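Local coordinates for protein DNA polymerase III, beta subunit (Eubacterium rectale, PDB 3T0P) that probably tethers DNA polymerases and other proteins to DNA as a ring-shaped sliding clamp, conferring processivity on replication, at residues 168-181 against 240-252. Numbering follows the deposited sequence.
Sequences RVVSLDGHRISIRY and GEYFKIDQMLSSD
Leu172 and Ile177, on the antiparallel beta hairpin of strands 168-172 and 176-181, face the irregular chain 240-252, which crosses one side of the sheet with CA atoms 9.2 Å apart at Leu172 and Phe243. In this sliding clamp, the crossing chain links the central and C-terminal domains, whose strands share that sheet, and illustrates how a linker can be pinned by apolar residues with a salt bridge beside them. Ile245 is central: CG2 meets Leu172 CD2 at 3.7 Å, and CD1 lies over one face of the Arg168 guanidinium. Ile179 CD1 reaches Leu249 CD2, while Ile177 CD1 touches the selenium of selenomethionine Met248. With CG anti to the backbone N (chi1 172°) and a bend further out at chi3, Arg168 grips Asp246 end-on, NH1 to OD1 at 2.8 Å and NH2 to OD2 at 3.2 Å, the two planes 8° apart; NE pairs with Glu161. Cut back to an alanine, this position would probably leave the carboxylates of Asp246 and Glu161 without this cationic partner and uncover Ile245 CD1. Tyr242 packs CE2 against Val170 CG1, and a water joins its OH to Leu172 N. Leu172 CD1 makes a CH-pi contact over the Phe243 ring, 4.1 Å from its centroid and 20° off the normal.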
ATOM      1  N   ARG B 168       6.185 -11.179  31.681  1.00 51.82           N
ATOM      2  CA  ARG B 168       6.475  -9.755  31.511  1.00 50.98           C
ATOM      3  C   ARG B 168       7.301  -9.611  30.253  1.00 50.98           C
ATOM      4  O   ARG B 168       8.271 -10.358  30.090  1.00 49.68           O
ATOM      5  CB  ARG B 168       7.199  -9.229  32.768  1.00 52.43           C
ATOM      6  CG  ARG B 168       7.733  -7.826  32.690  1.00 67.85           C
ATOM      7  CD  ARG B 168       8.203  -7.384  34.064  1.00 73.57           C
ATOM      8  NE  ARG B 168       9.650  -7.506  34.229  1.00 78.87           N
ATOM      9  CZ  ARG B 168      10.378  -6.707  35.003  1.00 94.46           C
ATOM     10  NH1 ARG B 168       9.800  -5.720  35.684  1.00 78.34           N
ATOM     11  NH2 ARG B 168      11.691  -6.876  35.090  1.00 81.17           N
ATOM     12  N   VAL B 169       6.870  -8.708  29.330  1.00 44.91           N
ATOM     13  CA  VAL B 169       7.526  -8.443  28.053  1.00 43.68           C
ATOM     14  C   VAL B 169       8.003  -7.012  28.082  1.00 48.42           C
ATOM     15  O   VAL B 169       7.229  -6.116  28.414  1.00 47.42           O
ATOM     16  CB  VAL B 169       6.610  -8.777  26.848  1.00 46.38           C
ATOM     17  CG1 VAL B 169       7.272  -8.427  25.515  1.00 44.87           C
ATOM     18  CG2 VAL B 169       6.217 -10.255  26.880  1.00 46.28           C
ATOM     19  N   VAL B 170       9.312  -6.805  27.814  1.00 46.56           N
ATOM     20  CA  VAL B 170       9.966  -5.492  27.931  1.00 46.05           C
ATOM     21  C   VAL B 170      10.762  -5.164  26.675  1.00 49.44           C
ATOM     22  O   VAL B 170      11.499  -6.010  26.176  1.00 49.24           O
ATOM     23  CB  VAL B 170      10.900  -5.425  29.188  1.00 49.61           C
ATOM     24  CG1 VAL B 170      11.524  -4.045  29.378  1.00 49.53           C
ATOM     25  CG2 VAL B 170      10.186  -5.851  30.458  1.00 49.85           C
ATOM     26  N   SER B 171      10.644  -3.913  26.201  1.00 43.82           N
ATOM     27  CA  SER B 171      11.478  -3.329  25.159  1.00 42.67           C
ATOM     28  C   SER B 171      11.897  -1.924  25.599  1.00 50.06           C
ATOM     29  O   SER B 171      11.180  -1.273  26.366  1.00 50.50           O
ATOM     30  CB  SER B 171      10.782  -3.297  23.816  1.00 42.38           C
ATOM     31  OG  SER B 171       9.630  -2.482  23.875  1.00 50.43           O
ATOM     32  N   LEU B 172      13.081  -1.485  25.169  1.00 46.87           N
ATOM     33  CA  LEU B 172      13.610  -0.169  25.478  1.00 47.24           C
ATOM     34  C   LEU B 172      14.639   0.231  24.426  1.00 51.84           C
ATOM     35  O   LEU B 172      15.270  -0.621  23.815  1.00 51.56           O
ATOM     36  CB  LEU B 172      14.179  -0.075  26.919  1.00 48.44           C
ATOM     37  CG  LEU B 172      15.416  -0.889  27.305  1.00 54.22           C
ATOM     38  CD1 LEU B 172      16.702  -0.083  27.112  1.00 54.73           C
ATOM     39  CD2 LEU B 172      15.353  -1.271  28.765  1.00 56.98           C
ATOM     40  N   ASP B 173      14.790   1.528  24.197  1.00 50.75           N
ATOM     41  CA  ASP B 173      15.729   2.020  23.192  1.00 50.65           C
ATOM     42  C   ASP B 173      16.643   3.126  23.755  1.00 55.40           C
ATOM     43  O   ASP B 173      17.427   3.704  23.009  1.00 56.87           O
ATOM     44  CB  ASP B 173      14.952   2.510  21.961  1.00 50.65           C
ATOM     45  CG  ASP B 173      13.970   3.644  22.229  1.00 59.19           C
ATOM     46  OD1 ASP B 173      13.893   4.111  23.396  1.00 60.99           O
ATOM     47  OD2 ASP B 173      13.296   4.088  21.267  1.00 60.03           O
ATOM     48  N   GLY B 174      16.534   3.394  25.052  1.00 52.96           N
ATOM     49  CA  GLY B 174      17.305   4.435  25.732  1.00 53.97           C
ATOM     50  C   GLY B 174      16.538   5.719  25.982  1.00 59.56           C
ATOM     51  O   GLY B 174      16.981   6.552  26.777  1.00 61.87           O
ATOM     52  N   HIS B 175      15.376   5.885  25.317  1.00 55.16           N
ATOM     53  CA  HIS B 175      14.486   7.044  25.419  1.00 54.85           C
ATOM     54  C   HIS B 175      13.139   6.699  26.032  1.00 53.82           C
ATOM     55  O   HIS B 175      12.404   7.600  26.431  1.00 53.81           O
ATOM     56  CB  HIS B 175      14.251   7.633  24.030  1.00 56.38           C
ATOM     57  CG  HIS B 175      15.507   8.111  23.393  1.00 62.04           C
ATOM     58  ND1 HIS B 175      16.107   7.400  22.371  1.00 64.74           N
ATOM     59  CD2 HIS B 175      16.272   9.183  23.694  1.00 65.59           C
ATOM     60  CE1 HIS B 175      17.196   8.080  22.058  1.00 65.46           C
ATOM     61  NE2 HIS B 175      17.341   9.156  22.835  1.00 66.39           N
ATOM     62  N   ARG B 176      12.787   5.414  26.054  1.00 46.52           N
ATOM     63  CA  ARG B 176      11.501   4.927  26.552  1.00 44.37           C
ATOM     64  C   ARG B 176      11.555   3.456  26.890  1.00 48.88           C
ATOM     65  O   ARG B 176      12.456   2.753  26.435  1.00 48.89           O
ATOM     66  CB  ARG B 176      10.410   5.154  25.502  1.00 40.84           C
ATOM     67  CG  ARG B 176      10.671   4.409  24.208  1.00 41.40           C
ATOM     68  CD  ARG B 176      10.068   5.161  23.092  1.00 44.99           C
ATOM     69  NE  ARG B 176      10.562   4.731  21.790  1.00 44.03           N
ATOM     70  CZ  ARG B 176       9.776   4.522  20.748  1.00 51.39           C
ATOM     71  NH1 ARG B 176       8.463   4.631  20.872  1.00 47.33           N
ATOM     72  NH2 ARG B 176      10.294   4.166  19.581  1.00 44.56           N
ATOM     73  N   ILE B 177      10.562   2.986  27.657  1.00 44.56           N
ATOM     74  CA  ILE B 177      10.431   1.600  28.073  1.00 43.39           C
ATOM     75  C   ILE B 177       8.966   1.213  27.928  1.00 46.65           C
ATOM     76  O   ILE B 177       8.075   1.938  28.378  1.00 43.44           O
ATOM     77  CB  ILE B 177      10.981   1.337  29.521  1.00 46.93           C
ATOM     78  CG1 ILE B 177      12.416   1.909  29.732  1.00 46.64           C
ATOM     79  CG2 ILE B 177      10.936  -0.175  29.874  1.00 48.22           C
ATOM     80  CD1 ILE B 177      12.981   1.775  31.198  1.00 49.92           C
ATOM     81  N   SER B 178       8.721   0.078  27.265  1.00 44.00           N
ATOM     82  CA  SER B 178       7.392  -0.508  27.115  1.00 42.64           C
ATOM     83  C   SER B 178       7.372  -1.823  27.850  1.00 47.00           C
ATOM     84  O   SER B 178       8.211  -2.683  27.580  1.00 46.82           O
ATOM     85  CB  SER B 178       7.044  -0.708  25.654  1.00 43.19           C
ATOM     86  OG  SER B 178       7.113   0.527  24.975  1.00 47.88           O
ATOM     87  N   ILE B 179       6.467  -1.957  28.816  1.00 43.65           N
ATOM     88  CA  ILE B 179       6.331  -3.164  29.636  1.00 44.64           C
ATOM     89  C   ILE B 179       4.888  -3.633  29.623  1.00 47.75           C
ATOM     90  O   ILE B 179       3.980  -2.879  29.981  1.00 46.83           O
ATOM     91  CB  ILE B 179       6.817  -2.970  31.110  1.00 48.88           C
ATOM     92  CG1 ILE B 179       8.181  -2.264  31.181  1.00 49.90           C
ATOM     93  CG2 ILE B 179       6.845  -4.311  31.870  1.00 50.97           C
ATOM     94  CD1 ILE B 179       8.518  -1.685  32.543  1.00 58.67           C
ATOM     95  N   ARG B 180       4.697  -4.900  29.272  1.00 44.39           N
ATOM     96  CA  ARG B 180       3.403  -5.553  29.321  1.00 43.27           C
ATOM     97  C   ARG B 180       3.446  -6.717  30.292  1.00 47.86           C
ATOM     98  O   ARG B 180       4.447  -7.414  30.383  1.00 47.78           O
ATOM     99  CB  ARG B 180       2.973  -6.007  27.939  1.00 42.30           C
ATOM    100  CG  ARG B 180       2.376  -4.875  27.075  1.00 42.72           C
ATOM    101  CD  ARG B 180       0.965  -4.568  27.523  1.00 42.25           C
ATOM    102  NE  ARG B 180       0.405  -3.432  26.798  1.00 47.03           N
ATOM    103  CZ  ARG B 180      -0.886  -3.119  26.783  1.00 59.32           C
ATOM    104  NH1 ARG B 180      -1.767  -3.865  27.450  1.00 40.86           N
ATOM    105  NH2 ARG B 180      -1.315  -2.084  26.069  1.00 41.29           N
ATOM    106  N   TYR B 181       2.378  -6.876  31.066  1.00 46.63           N
ATOM    107  CA  TYR B 181       2.204  -7.957  32.029  1.00 48.07           C
ATOM    108  C   TYR B 181       1.059  -8.832  31.607  1.00 52.21           C
ATOM    109  O   TYR B 181       0.030  -8.333  31.128  1.00 49.52           O
ATOM    110  CB  TYR B 181       1.948  -7.421  33.432  1.00 51.29           C
ATOM    111  CG  TYR B 181       3.094  -6.627  34.007  1.00 55.16           C
ATOM    112  CD1 TYR B 181       3.113  -5.240  33.931  1.00 57.67           C
ATOM    113  CD2 TYR B 181       4.113  -7.255  34.715  1.00 56.86           C
ATOM    114  CE1 TYR B 181       4.151  -4.495  34.502  1.00 62.26           C
ATOM    115  CE2 TYR B 181       5.148  -6.524  35.301  1.00 58.34           C
ATOM    116  CZ  TYR B 181       5.177  -5.145  35.170  1.00 69.37           C
ATOM    117  OH  TYR B 181       6.211  -4.424  35.722  1.00 73.80           O
ATOM    118  N   GLY B 240      23.759 -12.019  27.323  1.00 66.02           N
ATOM    119  CA  GLY B 240      24.067 -10.904  28.220  1.00 65.49           C
ATOM    120  C   GLY B 240      23.018 -10.566  29.265  1.00 69.63           C
ATOM    121  O   GLY B 240      21.850 -10.963  29.164  1.00 68.70           O
ATOM    122  N   GLU B 241      23.433  -9.803  30.278  1.00 68.21           N
ATOM    123  CA  GLU B 241      22.536  -9.388  31.351  1.00 67.70           C
ATOM    124  C   GLU B 241      21.699  -8.208  30.867  1.00 68.66           C
ATOM    125  O   GLU B 241      22.264  -7.198  30.452  1.00 67.40           O
ATOM    126  CB  GLU B 241      23.324  -9.045  32.626  1.00 70.41           C
ATOM    127  N   TYR B 242      20.359  -8.359  30.852  1.00 64.67           N
ATOM    128  CA  TYR B 242      19.465  -7.282  30.421  1.00 64.07           C
ATOM    129  C   TYR B 242      19.500  -6.164  31.467  1.00 71.43           C
ATOM    130  O   TYR B 242      19.850  -6.404  32.630  1.00 72.06           O
ATOM    131  CB  TYR B 242      18.020  -7.776  30.185  1.00 63.18           C
ATOM    132  CG  TYR B 242      17.172  -6.847  29.334  1.00 62.71           C
ATOM    133  CD1 TYR B 242      17.351  -6.773  27.957  1.00 63.70           C
ATOM    134  CD2 TYR B 242      16.180  -6.051  29.905  1.00 63.06           C
ATOM    135  CE1 TYR B 242      16.562  -5.940  27.166  1.00 63.07           C
ATOM    136  CE2 TYR B 242      15.385  -5.209  29.124  1.00 61.95           C
ATOM    137  CZ  TYR B 242      15.584  -5.154  27.755  1.00 67.66           C
ATOM    138  OH  TYR B 242      14.823  -4.330  26.969  1.00 65.03           O
ATOM    139  N   PHE B 243      19.159  -4.948  31.039  1.00 68.14           N
ATOM    140  CA  PHE B 243      19.131  -3.733  31.850  1.00 68.55           C
ATOM    141  C   PHE B 243      18.305  -3.917  33.132  1.00 76.44           C
ATOM    142  O   PHE B 243      17.248  -4.555  33.104  1.00 76.05           O
ATOM    143  CB  PHE B 243      18.565  -2.570  31.007  1.00 68.32           C
ATOM    144  CG  PHE B 243      19.199  -2.487  29.635  1.00 68.43           C
ATOM    145  CD1 PHE B 243      20.389  -1.794  29.442  1.00 70.83           C
ATOM    146  CD2 PHE B 243      18.637  -3.154  28.546  1.00 68.60           C
ATOM    147  CE1 PHE B 243      21.006  -1.767  28.193  1.00 71.08           C
ATOM    148  CE2 PHE B 243      19.253  -3.122  27.293  1.00 70.10           C
ATOM    149  CZ  PHE B 243      20.432  -2.428  27.127  1.00 68.87           C
ATOM    150  N   LYS B 244      18.800  -3.385  34.253  1.00 76.30           N
ATOM    151  CA  LYS B 244      18.071  -3.435  35.523  1.00 77.78           C
ATOM    152  C   LYS B 244      17.058  -2.300  35.460  1.00 82.25           C
ATOM    153  O   LYS B 244      17.442  -1.135  35.536  1.00 82.62           O
ATOM    154  CB  LYS B 244      19.002  -3.373  36.767  1.00 82.36           C
ATOM    155  CG  LYS B 244      20.325  -2.616  36.614  1.00100.38           C
ATOM    156  N   ILE B 245      15.788  -2.635  35.176  1.00 78.48           N
ATOM    157  CA  ILE B 245      14.750  -1.631  34.970  1.00 77.94           C
ATOM    158  C   ILE B 245      13.822  -1.465  36.179  1.00 81.26           C
ATOM    159  O   ILE B 245      13.188  -0.414  36.295  1.00 79.44           O
ATOM    160  CB  ILE B 245      13.934  -1.898  33.667  1.00 80.06           C
ATOM    161  CG1 ILE B 245      13.311  -3.311  33.612  1.00 80.55           C
ATOM    162  CG2 ILE B 245      14.782  -1.628  32.440  1.00 80.56           C
ATOM    163  CD1 ILE B 245      11.838  -3.376  34.004  1.00 90.00           C
ATOM    164  N   ASP B 246      13.728  -2.482  37.061  1.00 78.88           N
ATOM    165  CA  ASP B 246      12.849  -2.454  38.238  1.00 79.72           C
ATOM    166  C   ASP B 246      13.154  -1.269  39.173  1.00 85.57           C
ATOM    167  O   ASP B 246      12.239  -0.755  39.821  1.00 84.00           O
ATOM    168  CB  ASP B 246      12.921  -3.778  39.001  1.00 82.65           C
ATOM    169  CG  ASP B 246      12.298  -4.933  38.232  1.00 94.27           C
ATOM    170  OD1 ASP B 246      11.045  -4.976  38.133  1.00 95.04           O
ATOM    171  OD2 ASP B 246      13.061  -5.792  37.726  1.00 97.51           O
ATOM    172  N   GLN B 247      14.421  -0.812  39.185  1.00 85.61           N
ATOM    173  CA  GLN B 247      14.915   0.337  39.955  1.00 88.04           C
ATOM    174  C   GLN B 247      14.303   1.663  39.469  1.00 93.97           C
ATOM    175  O   GLN B 247      14.097   2.573  40.281  1.00 94.88           O
ATOM    176  CB  GLN B 247      16.457   0.424  39.881  1.00 90.26           C
ATOM    177  CG  GLN B 247      17.042   0.283  38.472  1.00105.03           C
ATOM    178  CD  GLN B 247      18.347   1.018  38.310  1.00131.95           C
ATOM    179  OE1 GLN B 247      18.388   2.143  37.806  1.00127.75           O
ATOM    180  NE2 GLN B 247      19.446   0.393  38.719  1.00128.26           N
HETATM  181  N   MSE B 248      14.029   1.760  38.146  1.00 89.91           N
HETATM  182  CA  MSE B 248      13.477   2.936  37.462  1.00 89.18           C
HETATM  183  C   MSE B 248      11.967   3.031  37.541  1.00 89.64           C
HETATM  184  O   MSE B 248      11.404   4.061  37.168  1.00 89.14           O
HETATM  185  CB  MSE B 248      13.876   2.923  35.993  1.00 91.38           C
HETATM  186  CG  MSE B 248      15.349   3.027  35.783  1.00100.76           C
HETATM  187 SE   MSE B 248      15.619   3.332  33.922  0.75109.34          SE
HETATM  188  CE  MSE B 248      17.114   4.595  34.076  1.00107.26           C
ATOM    189  N   LEU B 249      11.307   1.970  38.003  1.00 84.54           N
ATOM    190  CA  LEU B 249       9.857   1.952  38.127  1.00 83.50           C
ATOM    191  C   LEU B 249       9.493   2.413  39.539  1.00 91.11           C
ATOM    192  O   LEU B 249       8.694   1.775  40.231  1.00 91.42           O
ATOM    193  CB  LEU B 249       9.281   0.554  37.775  1.00 82.47           C
ATOM    194  CG  LEU B 249       9.794  -0.099  36.465  1.00 84.88           C
ATOM    195  CD1 LEU B 249       9.313  -1.532  36.330  1.00 84.31           C
ATOM    196  CD2 LEU B 249       9.450   0.733  35.232  1.00 83.02           C
ATOM    197  N   SER B 250      10.109   3.549  39.960  1.00 89.98           N
ATOM    198  CA  SER B 250       9.893   4.213  41.248  1.00 91.41           C
ATOM    199  C   SER B 250       8.478   4.752  41.271  1.00 94.13           C
ATOM    200  O   SER B 250       8.123   5.603  40.452  1.00 93.57           O
ATOM    201  CB  SER B 250      10.913   5.329  41.470  1.00 96.59           C
ATOM    202  OG  SER B 250      12.227   4.806  41.599  1.00107.96           O
ATOM    203  N   SER B 251       7.657   4.208  42.182  1.00 89.77           N
ATOM    204  CA  SER B 251       6.237   4.526  42.343  1.00 87.97           C
ATOM    205  C   SER B 251       5.947   5.976  42.859  1.00 83.96           C
ATOM    206  O   SER B 251       4.772   6.293  43.067  1.00 84.13           O
ATOM    207  CB  SER B 251       5.589   3.507  43.282  1.00 94.48           C
ATOM    208  OG  SER B 251       4.174   3.611  43.290  1.00107.76           O
ATOM    209  N   ASP B 252       6.976   6.820  43.061  0.50 77.66           N
ATOM    210  CA  ASP B 252       6.767   8.183  43.566  0.50 76.81           C
ATOM    211  C   ASP B 252       6.567   9.183  42.432  0.50 75.01           C
ATOM    212  O   ASP B 252       7.314   9.161  41.454  0.50 74.85           O
ATOM    213  CB  ASP B 252       7.911   8.653  44.482  0.50 80.25           C
ATOM    214  CG  ASP B 252       9.223   7.916  44.337  0.50 93.99           C
ATOM    215  OD1 ASP B 252       9.812   7.964  43.232  0.50 95.06           O
ATOM    216  OD2 ASP B 252       9.670   7.304  45.335  0.50 99.31           O
TER
HETATM  217  O   HOH W   1      14.559  -3.493  23.841  1.00 57.10           O